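Local coordinates for protein (soluble lytic transglycosylase SLT70) (Escherichia coli, PDB 1QSA) that cleaves the glycosidic bonds between N-acetylmuramic acid and N-acetylglucosamine in peptidoglycan, leaving a 1,6-anhydro bond on the muramic acid, at residues A[10-20]-A[40-48]; A[88-96]-A[107-115]. All coordinates share one frame; numbering follows the deposited sequence.

Contact 1. Residues A[10-20]-A[40-48]. With GOL (glycerol), chain V; ACT (acetate ion), chain O.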
loop_
_atom_site.group_PDB
_atom_site.type_symbol
_atom_site.label_atom_id
_atom_site.label_comp_id
_atom_site.label_asym_id
_atom_site.label_seq_id
_atom_site.Cartn_x
_atom_site.Cartn_y
_atom_site.Cartn_z
ATOM N N TYR A 10 3.712 -36.140 1.823
ATOM C CA TYR A 10 3.922 -34.772 2.327
ATOM C C TYR A 10 2.694 -34.310 3.110
ATOM O O TYR A 10 2.812 -33.803 4.229
ATOM C CB TYR A 10 4.214 -33.802 1.170
ATOM C CG TYR A 10 4.619 -32.420 1.628
ATOM C CD1 TYR A 10 5.861 -32.199 2.216
ATOM C CD2 TYR A 10 3.755 -31.336 1.473
ATOM C CE1 TYR A 10 6.239 -30.925 2.646
ATOM C CE2 TYR A 10 4.126 -30.052 1.899
ATOM C CZ TYR A 10 5.366 -29.864 2.483
ATOM O OH TYR A 10 5.736 -28.604 2.917
ATOM N N ALA A 11 1.512 -34.462 2.522
ATOM C CA ALA A 11 0.278 -34.074 3.205
ATOM C C ALA A 11 0.112 -34.902 4.488
ATOM O O ALA A 11 -0.277 -34.375 5.537
ATOM C CB ALA A 11 -0.921 -34.278 2.282
ATOM N N GLN A 12 0.476 -36.176 4.422
ATOM C CA GLN A 12 0.340 -37.066 5.571
ATOM C C GLN A 12 1.293 -36.741 6.713
ATOM O O GLN A 12 0.894 -36.788 7.892
ATOM C CB GLN A 12 0.431 -38.529 5.111
ATOM C CG GLN A 12 -0.795 -38.924 4.262
ATOM C CD GLN A 12 -0.525 -40.033 3.249
ATOM O OE1 GLN A 12 0.606 -40.508 3.099
ATOM N NE2 GLN A 12 -1.576 -40.441 2.529
ATOM N N ILE A 13 2.531 -36.373 6.395
ATOM C CA ILE A 13 3.482 -36.047 7.453
ATOM C C ILE A 13 3.069 -34.747 8.158
ATOM O O ILE A 13 3.234 -34.618 9.363
ATOM C CB ILE A 13 4.952 -36.009 6.947
ATOM C CG1 ILE A 13 5.918 -36.145 8.128
ATOM C CG2 ILE A 13 5.243 -34.725 6.171
ATOM C CD1 ILE A 13 7.382 -36.238 7.705
ATOM N N LYS A 14 2.493 -33.811 7.412
ATOM C CA LYS A 14 2.039 -32.544 7.993
ATOM C C LYS A 14 0.847 -32.793 8.916
ATOM O O LYS A 14 0.735 -32.180 9.972
ATOM C CB LYS A 14 1.663 -31.554 6.892
ATOM C CG LYS A 14 2.873 -30.938 6.225
ATOM C CD LYS A 14 2.486 -30.182 4.954
ATOM C CE LYS A 14 1.574 -28.991 5.242
ATOM N NZ LYS A 14 1.315 -28.214 3.983
ATOM N N GLN A 15 -0.038 -33.699 8.513
ATOM C CA GLN A 15 -1.199 -34.052 9.324
ATOM C C GLN A 15 -0.707 -34.662 10.648
ATOM O O GLN A 15 -1.203 -34.308 11.714
ATOM C CB GLN A 15 -2.072 -35.050 8.565
ATOM C CG GLN A 15 -3.298 -35.557 9.321
ATOM C CD GLN A 15 -4.102 -36.566 8.488
ATOM O OE1 GLN A 15 -3.560 -37.571 8.010
ATOM N NE2 GLN A 15 -5.390 -36.299 8.311
ATOM N N ALA A 16 0.273 -35.562 10.569
ATOM C CA ALA A 16 0.824 -36.197 11.767
ATOM C C ALA A 16 1.498 -35.161 12.670
ATOM O O ALA A 16 1.287 -35.151 13.886
ATOM C CB ALA A 16 1.834 -37.289 11.380
ATOM N N TRP A 17 2.314 -34.299 12.062
ATOM C CA TRP A 17 3.049 -33.255 12.775
ATOM C C TRP A 17 2.089 -32.291 13.482
ATOM O O TRP A 17 2.325 -31.918 14.633
ATOM C CB TRP A 17 3.928 -32.493 11.779
ATOM C CG TRP A 17 5.213 -31.932 12.317
ATOM C CD1 TRP A 17 5.413 -31.293 13.513
ATOM C CD2 TRP A 17 6.461 -31.883 11.620
ATOM N NE1 TRP A 17 6.709 -30.835 13.586
ATOM C CE2 TRP A 17 7.374 -31.184 12.439
ATOM C CE3 TRP A 17 6.896 -32.356 10.372
ATOM C CZ2 TRP A 17 8.699 -30.944 12.053
ATOM C CZ3 TRP A 17 8.209 -32.118 9.986
ATOM C CH2 TRP A 17 9.099 -31.417 10.825
ATOM N N ASP A 18 0.980 -31.946 12.828
ATOM C CA ASP A 18 -0.008 -31.042 13.421
ATOM C C ASP A 18 -0.634 -31.667 14.680
ATOM O O ASP A 18 -1.074 -30.958 15.591
ATOM C CB ASP A 18 -1.101 -30.697 12.399
ATOM C CG ASP A 18 -0.635 -29.697 11.344
ATOM O OD1 ASP A 18 0.478 -29.140 11.447
ATOM O OD2 ASP A 18 -1.406 -29.451 10.403
ATOM N N ASN A 19 -0.678 -32.994 14.717
ATOM C CA ASN A 19 -1.240 -33.739 15.851
ATOM C C ASN A 19 -0.168 -34.137 16.868
ATOM O O ASN A 19 -0.466 -34.831 17.845
ATOM C CB ASN A 19 -1.895 -35.033 15.352
ATOM C CG ASN A 19 -3.121 -34.791 14.511
ATOM O OD1 ASN A 19 -3.798 -33.768 14.648
ATOM N ND2 ASN A 19 -3.433 -35.745 13.641
ATOM N N ARG A 20 1.075 -33.732 16.607
ATOM C CA ARG A 20 2.242 -34.057 17.432
ATOM C C ARG A 20 2.497 -35.567 17.531
ATOM O O ARG A 20 2.941 -36.083 18.563
ATOM C CB ARG A 20 2.190 -33.401 18.827
ATOM C CG ARG A 20 2.095 -31.871 18.830
ATOM C CD ARG A 20 3.178 -31.186 18.006
ATOM N NE ARG A 20 4.537 -31.512 18.434
ATOM C CZ ARG A 20 5.638 -31.029 17.861
ATOM N NH1 ARG A 20 5.552 -30.167 16.849
ATOM N NH2 ARG A 20 6.829 -31.389 18.313
ATOM N N TYR A 40 11.323 -27.231 3.619
ATOM C CA TYR A 40 10.315 -26.646 4.512
ATOM C C TYR A 40 10.108 -27.529 5.746
ATOM O O TYR A 40 9.850 -27.024 6.843
ATOM C CB TYR A 40 8.998 -26.393 3.782
ATOM C CG TYR A 40 9.040 -25.193 2.870
ATOM C CD1 TYR A 40 8.717 -23.917 3.349
ATOM C CD2 TYR A 40 9.390 -25.322 1.524
ATOM C CE1 TYR A 40 8.743 -22.805 2.514
ATOM C CE2 TYR A 40 9.414 -24.200 0.671
ATOM C CZ TYR A 40 9.092 -22.948 1.183
ATOM O OH TYR A 40 9.135 -21.836 0.379
ATOM N N LEU A 41 10.190 -28.845 5.567
ATOM C CA LEU A 41 10.065 -29.783 6.686
ATOM C C LEU A 41 11.287 -29.626 7.611
ATOM O O LEU A 41 11.161 -29.676 8.835
ATOM C CB LEU A 41 9.996 -31.227 6.163
ATOM C CG LEU A 41 8.742 -31.604 5.367
ATOM C CD1 LEU A 41 8.892 -33.037 4.871
ATOM C CD2 LEU A 41 7.490 -31.450 6.230
ATOM N N GLU A 42 12.470 -29.470 7.025
ATOM C CA GLU A 42 13.681 -29.305 7.816
ATOM C C GLU A 42 13.593 -28.014 8.620
ATOM O O GLU A 42 13.992 -27.968 9.787
ATOM C CB GLU A 42 14.906 -29.224 6.910
ATOM C CG GLU A 42 15.249 -30.496 6.193
ATOM C CD GLU A 42 16.498 -30.350 5.357
ATOM O OE1 GLU A 42 16.460 -29.621 4.345
ATOM O OE2 GLU A 42 17.524 -30.964 5.714
ATOM N N TYR A 43 13.057 -26.968 7.990
ATOM C CA TYR A 43 12.903 -25.682 8.652
ATOM C C TYR A 43 11.975 -25.841 9.853
ATOM O O TYR A 43 12.258 -25.320 10.937
ATOM C CB TYR A 43 12.341 -24.639 7.671
ATOM C CG TYR A 43 11.976 -23.321 8.333
ATOM C CD1 TYR A 43 12.944 -22.345 8.578
ATOM C CD2 TYR A 43 10.667 -23.070 8.746
ATOM C CE1 TYR A 43 12.611 -21.141 9.225
ATOM C CE2 TYR A 43 10.325 -21.878 9.394
ATOM C CZ TYR A 43 11.304 -20.921 9.627
ATOM O OH TYR A 43 10.948 -19.758 10.284
ATOM N N ARG A 44 10.876 -26.565 9.662
ATOM C CA ARG A 44 9.917 -26.792 10.741
ATOM C C ARG A 44 10.588 -27.552 11.890
ATOM O O ARG A 44 10.408 -27.213 13.061
ATOM C CB ARG A 44 8.687 -27.554 10.221
ATOM C CG ARG A 44 7.551 -27.615 11.239
ATOM C CD ARG A 44 6.298 -28.287 10.654
ATOM N NE ARG A 44 5.258 -28.468 11.666
ATOM C CZ ARG A 44 3.990 -28.805 11.424
ATOM N NH1 ARG A 44 3.550 -29.030 10.194
ATOM N NH2 ARG A 44 3.156 -28.949 12.440
ATOM N N GLN A 45 11.380 -28.561 11.553
ATOM C CA GLN A 45 12.086 -29.359 12.561
ATOM C C GLN A 45 13.081 -28.503 13.355
ATOM O O GLN A 45 13.129 -28.556 14.591
ATOM C CB GLN A 45 12.825 -30.492 11.861
ATOM C CG GLN A 45 13.524 -31.472 12.775
ATOM C CD GLN A 45 14.073 -32.633 11.980
ATOM O OE1 GLN A 45 15.088 -32.503 11.295
ATOM N NE2 GLN A 45 13.369 -33.759 12.011
ATOM N N ILE A 46 13.866 -27.699 12.647
ATOM C CA ILE A 46 14.862 -26.855 13.308
ATOM C C ILE A 46 14.203 -25.838 14.235
ATOM O O ILE A 46 14.598 -25.697 15.401
ATOM C CB ILE A 46 15.744 -26.143 12.262
ATOM C CG1 ILE A 46 16.598 -27.175 11.526
ATOM C CG2 ILE A 46 16.634 -25.093 12.918
ATOM C CD1 ILE A 46 17.367 -26.583 10.347
ATOM N N THR A 47 13.175 -25.162 13.734
ATOM C CA THR A 47 12.473 -24.145 14.520
ATOM C C THR A 47 11.628 -24.675 15.661
ATOM O O THR A 47 11.311 -23.929 16.590
ATOM C CB THR A 47 11.644 -23.178 13.647
ATOM O OG1 THR A 47 10.730 -23.903 12.811
ATOM C CG2 THR A 47 12.569 -22.343 12.782
ATOM N N ASP A 48 11.254 -25.950 15.588
ATOM C CA ASP A 48 10.474 -26.589 16.643
ATOM C C ASP A 48 11.251 -26.620 17.963
ATOM O O ASP A 48 10.655 -26.678 19.037
ATOM C CB ASP A 48 10.136 -28.035 16.248
ATOM C CG ASP A 48 8.749 -28.179 15.649
ATOM O OD1 ASP A 48 8.089 -27.168 15.366
ATOM O OD2 ASP A 48 8.315 -29.332 15.467
HETATM C C1 GOL V . 5.110 -25.929 7.012
HETATM O O1 GOL V . 5.903 -25.753 8.173
HETATM C C2 GOL V . 4.778 -27.407 6.779
HETATM O O2 GOL V . 4.005 -27.899 7.876
HETATM C C3 GOL V . 6.037 -28.262 6.630
HETATM O O3 GOL V . 6.789 -27.885 5.490
HETATM C C ACT O . 4.065 -25.737 3.535
HETATM O O ACT O . 3.349 -24.967 4.205
HETATM O OXT ACT O . 3.764 -26.930 3.342
HETATM C CH3 ACT O . 5.339 -25.196 2.904
HETATM O O HOH W 1 2.603 -29.143 15.643
#
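D48 OD2 is gripped by two donors of the other segment, W17 NE1 at 2.9 Å and R20 NH1 at 3.2 Å, which reach it from opposite faces of the carboxylate. OD2 lies in the plane of the W17 ring, and NE1 meets its syn side along a nearly straight bond (163°); the R20 salt bridge comes from above the carboxylate plane. These bonds join two nearly parallel helices of the alpha-superhelix, 3-18 and 38-48, whose local axes run 12.4 Å apart at 14°, a separation bridged by long side chains. W17 is a knob between L41, R44, Q45 and D48. Across one face of its indole lies R44, extended from CG to NE: CD sits over the six-membered ring, while CZ stands 3.7 Å from the centroid of the five-membered ring in a cation-pi stack, planes 21° apart. With W17 cut back to an alanine, the R44 guanidinium would probably lose its flat support, and D48 OD2 would keep R20 NH1 but lose the indole N-H. D18 OD1 accepts R44 NH2 at 2.9 Å, nearly in the guanidinium plane, so salt bridge and stack together fix the rotation of that group. R20 closes helix 3-18 in a Schellman motif. Beyond the indole, L41 packs CD2 on W17 CZ3 and I13 CG2, and its CG on Y10 CE1; M22 and V25 of helix 22-28 touch W17. Y10 OH donates at 2.6 Å to OXT of an acetate ion, probably from the crystallisation liquor, which K14 NZ reaches at 2.8 Å.

Contact 2. Residues A[88-96]-A[107-115]; sequences WRGLLAFSP and NYYYAKWNT. With SO4 (sulfate ion), chain F.
The indole of W88 lies against helix 102-114 as a knob among N107, Y110, A111 and N114, joining two successive helices of the alpha-superhelix. The local axes of 88-94 and 107-114 cross at -121°, 8.8 Å apart at their closest. Y110 turns its edge to the W88 face in a T-shaped pair, CD2 coming within 3.5 Å of W88 CH2, the planes at 79°. N114 lays its side-chain amide almost parallel to the pyrrole end of the indole, CG 3.5 Å from W88 CD1. With W88 CG anti to the carbonyl carbon (chi1 -51°), the ring swings out over this surface and also brings CE3 to A111 CB. The small methyl is consistent with the close approach here, W88 CA and A111 CA being 4.7 Å apart, and it is shared: L91 CD2 and L92 CG press on it as well. L92 then forks, CD2 meeting the Y108 ring at CE1 and CD1 meeting T115 OG1 tip to tip at 3.3 Å. At the turn after helix 88-94, P96 O accepts Y108 OH at 2.8 Å, the phenol oxygen standing above the carbonyl plane.

Second-shell bonds set these groups. N114 ND2 donates to Y110 O, which also takes the backbone N114 N, and this holds the amide against the indole. T115 OG1 donates to A111 O, tying the hydroxyl to the last turn of helix 102-114, where L92 CD1 meets it. Further out, K141 of helix 138-148 makes a cation-pi contact with Y110 and bonds N107 OD1, while A83 of helix 69-84 touches W88. K112 NZ, in a salt bridge with E120, also donates to a water at 2.9 Å, which in turn donates to P96 O at 2.6 Å.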
loop_
_atom_site.group_PDB
_atom_site.type_symbol
_atom_site.label_atom_id
_atom_site.label_comp_id
_atom_site.label_asym_id
_atom_site.label_seq_id
_atom_site.Cartn_x
_atom_site.Cartn_y
_atom_site.Cartn_z
ATOM N N TRP A 88 26.424 -13.262 23.174
ATOM C CA TRP A 88 26.887 -12.173 22.311
ATOM C C TRP A 88 28.019 -12.588 21.381
ATOM O O TRP A 88 28.005 -12.270 20.186
ATOM C CB TRP A 88 27.247 -10.946 23.172
ATOM C CG TRP A 88 26.138 -10.594 24.115
ATOM C CD1 TRP A 88 26.177 -10.623 25.480
ATOM C CD2 TRP A 88 24.790 -10.260 23.756
ATOM N NE1 TRP A 88 24.932 -10.338 25.993
ATOM C CE2 TRP A 88 24.061 -10.114 24.957
ATOM C CE3 TRP A 88 24.125 -10.083 22.529
ATOM C CZ2 TRP A 88 22.690 -9.801 24.970
ATOM C CZ3 TRP A 88 22.770 -9.774 22.541
ATOM C CH2 TRP A 88 22.065 -9.638 23.757
ATOM N N ARG A 89 28.977 -13.344 21.915
ATOM C CA ARG A 89 30.094 -13.840 21.114
ATOM C C ARG A 89 29.542 -14.755 20.003
ATOM O O ARG A 89 29.937 -14.643 18.828
ATOM C CB ARG A 89 31.061 -14.622 22.004
ATOM C CG ARG A 89 32.225 -15.242 21.254
ATOM C CD ARG A 89 33.064 -16.099 22.178
ATOM N NE ARG A 89 34.032 -16.901 21.430
ATOM C CZ ARG A 89 33.960 -18.221 21.296
ATOM N NH1 ARG A 89 32.980 -18.896 21.879
ATOM N NH2 ARG A 89 34.886 -18.871 20.599
ATOM N N GLY A 90 28.617 -15.637 20.378
ATOM C CA GLY A 90 28.019 -16.558 19.412
ATOM C C GLY A 90 27.206 -15.859 18.334
ATOM O O GLY A 90 27.201 -16.266 17.162
ATOM N N LEU A 91 26.527 -14.790 18.728
ATOM C CA LEU A 91 25.715 -14.005 17.796
ATOM C C LEU A 91 26.593 -13.472 16.662
ATOM O O LEU A 91 26.272 -13.642 15.483
ATOM C CB LEU A 91 25.036 -12.854 18.550
ATOM C CG LEU A 91 23.907 -12.080 17.856
ATOM C CD1 LEU A 91 23.089 -11.354 18.900
ATOM C CD2 LEU A 91 24.459 -11.108 16.813
ATOM N N LEU A 92 27.738 -12.883 17.013
ATOM C CA LEU A 92 28.644 -12.341 16.006
ATOM C C LEU A 92 29.364 -13.430 15.195
ATOM O O LEU A 92 29.716 -13.220 14.037
ATOM C CB LEU A 92 29.620 -11.343 16.648
ATOM C CG LEU A 92 28.917 -10.120 17.249
ATOM C CD1 LEU A 92 29.913 -9.213 17.974
ATOM C CD2 LEU A 92 28.249 -9.335 16.117
ATOM N N ALA A 93 29.549 -14.602 15.787
ATOM C CA ALA A 93 30.198 -15.700 15.083
ATOM C C ALA A 93 29.213 -16.251 14.053
ATOM O O ALA A 93 29.592 -16.614 12.940
ATOM C CB ALA A 93 30.617 -16.798 16.079
ATOM N N PHE A 94 27.936 -16.238 14.416
ATOM C CA PHE A 94 26.878 -16.739 13.544
ATOM C C PHE A 94 26.509 -15.716 12.461
ATOM O O PHE A 94 26.228 -16.085 11.306
ATOM C CB PHE A 94 25.638 -17.107 14.381
ATOM C CG PHE A 94 24.431 -17.450 13.545
ATOM C CD1 PHE A 94 24.333 -18.698 12.914
ATOM C CD2 PHE A 94 23.420 -16.508 13.339
ATOM C CE1 PHE A 94 23.243 -18.996 12.083
ATOM C CE2 PHE A 94 22.326 -16.796 12.510
ATOM C CZ PHE A 94 22.239 -18.041 11.881
ATOM N N SER A 95 26.532 -14.437 12.836
ATOM C CA SER A 95 26.191 -13.341 11.928
ATOM C C SER A 95 27.255 -12.241 12.023
ATOM O O SER A 95 27.031 -11.198 12.635
ATOM C CB SER A 95 24.807 -12.770 12.297
ATOM O OG SER A 95 24.437 -11.697 11.439
ATOM N N PRO A 96 28.434 -12.458 11.403
ATOM C CA PRO A 96 29.498 -11.447 11.451
ATOM C C PRO A 96 29.116 -10.128 10.774
ATOM O O PRO A 96 29.654 -9.081 11.125
ATOM C CB PRO A 96 30.683 -12.138 10.762
ATOM C CG PRO A 96 30.063 -13.245 9.965
ATOM C CD PRO A 96 28.919 -13.716 10.814
ATOM N N ASN A 107 20.042 -6.213 18.022
ATOM C CA ASN A 107 20.790 -7.212 18.774
ATOM C C ASN A 107 22.246 -7.345 18.323
ATOM O O ASN A 107 23.148 -7.554 19.145
ATOM C CB ASN A 107 20.055 -8.555 18.723
ATOM C CG ASN A 107 18.833 -8.570 19.629
ATOM O OD1 ASN A 107 18.881 -8.065 20.757
ATOM N ND2 ASN A 107 17.747 -9.164 19.159
ATOM N N TYR A 108 22.473 -7.174 17.023
ATOM C CA TYR A 108 23.813 -7.243 16.440
ATOM C C TYR A 108 24.687 -6.136 17.036
ATOM O O TYR A 108 25.827 -6.386 17.460
ATOM C CB TYR A 108 23.709 -7.078 14.922
ATOM C CG TYR A 108 25.029 -6.965 14.184
ATOM C CD1 TYR A 108 25.724 -8.114 13.775
ATOM C CD2 TYR A 108 25.567 -5.716 13.850
ATOM C CE1 TYR A 108 26.917 -8.021 13.046
ATOM C CE2 TYR A 108 26.765 -5.612 13.119
ATOM C CZ TYR A 108 27.429 -6.768 12.718
ATOM O OH TYR A 108 28.580 -6.661 11.960
ATOM N N TYR A 109 24.169 -4.906 17.055
ATOM C CA TYR A 109 24.942 -3.804 17.622
ATOM C C TYR A 109 25.121 -3.900 19.125
ATOM O O TYR A 109 26.173 -3.530 19.636
ATOM C CB TYR A 109 24.395 -2.458 17.164
ATOM C CG TYR A 109 24.686 -2.275 15.700
ATOM C CD1 TYR A 109 26.009 -2.177 15.254
ATOM C CD2 TYR A 109 23.665 -2.271 14.755
ATOM C CE1 TYR A 109 26.304 -2.082 13.914
ATOM C CE2 TYR A 109 23.957 -2.180 13.389
ATOM C CZ TYR A 109 25.280 -2.083 12.986
ATOM O OH TYR A 109 25.590 -1.972 11.655
ATOM N N TYR A 110 24.142 -4.462 19.834
ATOM C CA TYR A 110 24.303 -4.634 21.280
ATOM C C TYR A 110 25.398 -5.705 21.483
ATOM O O TYR A 110 26.224 -5.598 22.397
ATOM C CB TYR A 110 22.996 -5.074 21.938
ATOM C CG TYR A 110 23.048 -5.078 23.448
ATOM C CD1 TYR A 110 23.087 -3.881 24.174
ATOM C CD2 TYR A 110 23.030 -6.277 24.157
ATOM C CE1 TYR A 110 23.099 -3.881 25.564
ATOM C CE2 TYR A 110 23.042 -6.290 25.554
ATOM C CZ TYR A 110 23.075 -5.089 26.250
ATOM O OH TYR A 110 23.072 -5.112 27.633
ATOM N N ALA A 111 25.432 -6.715 20.606
ATOM C CA ALA A 111 26.475 -7.753 20.694
ATOM C C ALA A 111 27.854 -7.117 20.467
ATOM O O ALA A 111 28.841 -7.527 21.088
ATOM C CB ALA A 111 26.232 -8.858 19.672
ATOM N N LYS A 112 27.927 -6.154 19.548
ATOM C CA LYS A 112 29.182 -5.443 19.267
ATOM C C LYS A 112 29.652 -4.719 20.535
ATOM O O LYS A 112 30.817 -4.819 20.901
ATOM C CB LYS A 112 28.985 -4.457 18.108
ATOM C CG LYS A 112 28.951 -5.119 16.732
ATOM C CD LYS A 112 30.350 -5.503 16.265
ATOM C CE LYS A 112 30.337 -6.194 14.903
ATOM N NZ LYS A 112 31.721 -6.310 14.339
ATOM N N TRP A 113 28.743 -4.032 21.226
ATOM C CA TRP A 113 29.114 -3.342 22.468
ATOM C C TRP A 113 29.627 -4.333 23.522
ATOM O O TRP A 113 30.643 -4.085 24.196
ATOM C CB TRP A 113 27.913 -2.579 23.039
ATOM C CG TRP A 113 28.180 -2.010 24.400
ATOM C CD1 TRP A 113 28.979 -0.936 24.704
ATOM C CD2 TRP A 113 27.671 -2.499 25.643
ATOM N NE1 TRP A 113 28.990 -0.737 26.066
ATOM C CE2 TRP A 113 28.196 -1.678 26.664
ATOM C CE3 TRP A 113 26.821 -3.554 25.995
ATOM C CZ2 TRP A 113 27.894 -1.880 28.024
ATOM C CZ3 TRP A 113 26.520 -3.762 27.345
ATOM C CH2 TRP A 113 27.057 -2.924 28.342
ATOM N N ASN A 114 28.913 -5.449 23.669
ATOM C CA ASN A 114 29.268 -6.481 24.645
ATOM C C ASN A 114 30.604 -7.149 24.388
ATOM O O ASN A 114 31.174 -7.762 25.291
ATOM C CB ASN A 114 28.187 -7.559 24.696
ATOM C CG ASN A 114 27.165 -7.303 25.777
ATOM O OD1 ASN A 114 27.438 -7.494 26.961
ATOM N ND2 ASN A 114 25.971 -6.884 25.375
ATOM N N THR A 115 31.071 -7.078 23.148
ATOM C CA THR A 115 32.331 -7.703 22.763
ATOM C C THR A 115 33.426 -6.676 22.472
ATOM O O THR A 115 34.347 -6.927 21.672
ATOM C CB THR A 115 32.150 -8.661 21.563
ATOM O OG1 THR A 115 31.577 -7.948 20.465
ATOM C CG2 THR A 115 31.240 -9.852 21.945
HETATM S S SO4 F . 31.875 2.084 26.861
HETATM O O1 SO4 F . 31.744 3.460 27.391
HETATM O O2 SO4 F . 30.523 1.486 26.805
HETATM O O3 SO4 F . 32.497 2.130 25.520
HETATM O O4 SO4 F . 32.724 1.286 27.764
HETATM O O HOH W 2 31.752 -8.619 12.654
#

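Overall arrangement
From the N terminus, helix 3-18 leads through helix 22-28 to helix 38-48, where contact 1 closes a loop of 19 residues and sets the first and third helices side by side. Y40 OH, hydrogen-bonded to E403 of helix 397-408, ties this end to a much later part of the chain. After helices 55-64 and 69-84, contact 2 closes a shorter loop of 10 residues between helices 88-94 and 102-114. The two are in series, neither nested nor crossed, with centres 31 Å apart. Helix 69-84 bridges them, touching Y40, Y43 and T47 of contact 1 and W88, S95 and N107 of contact 2, consistent with one continuous run of the superhelix.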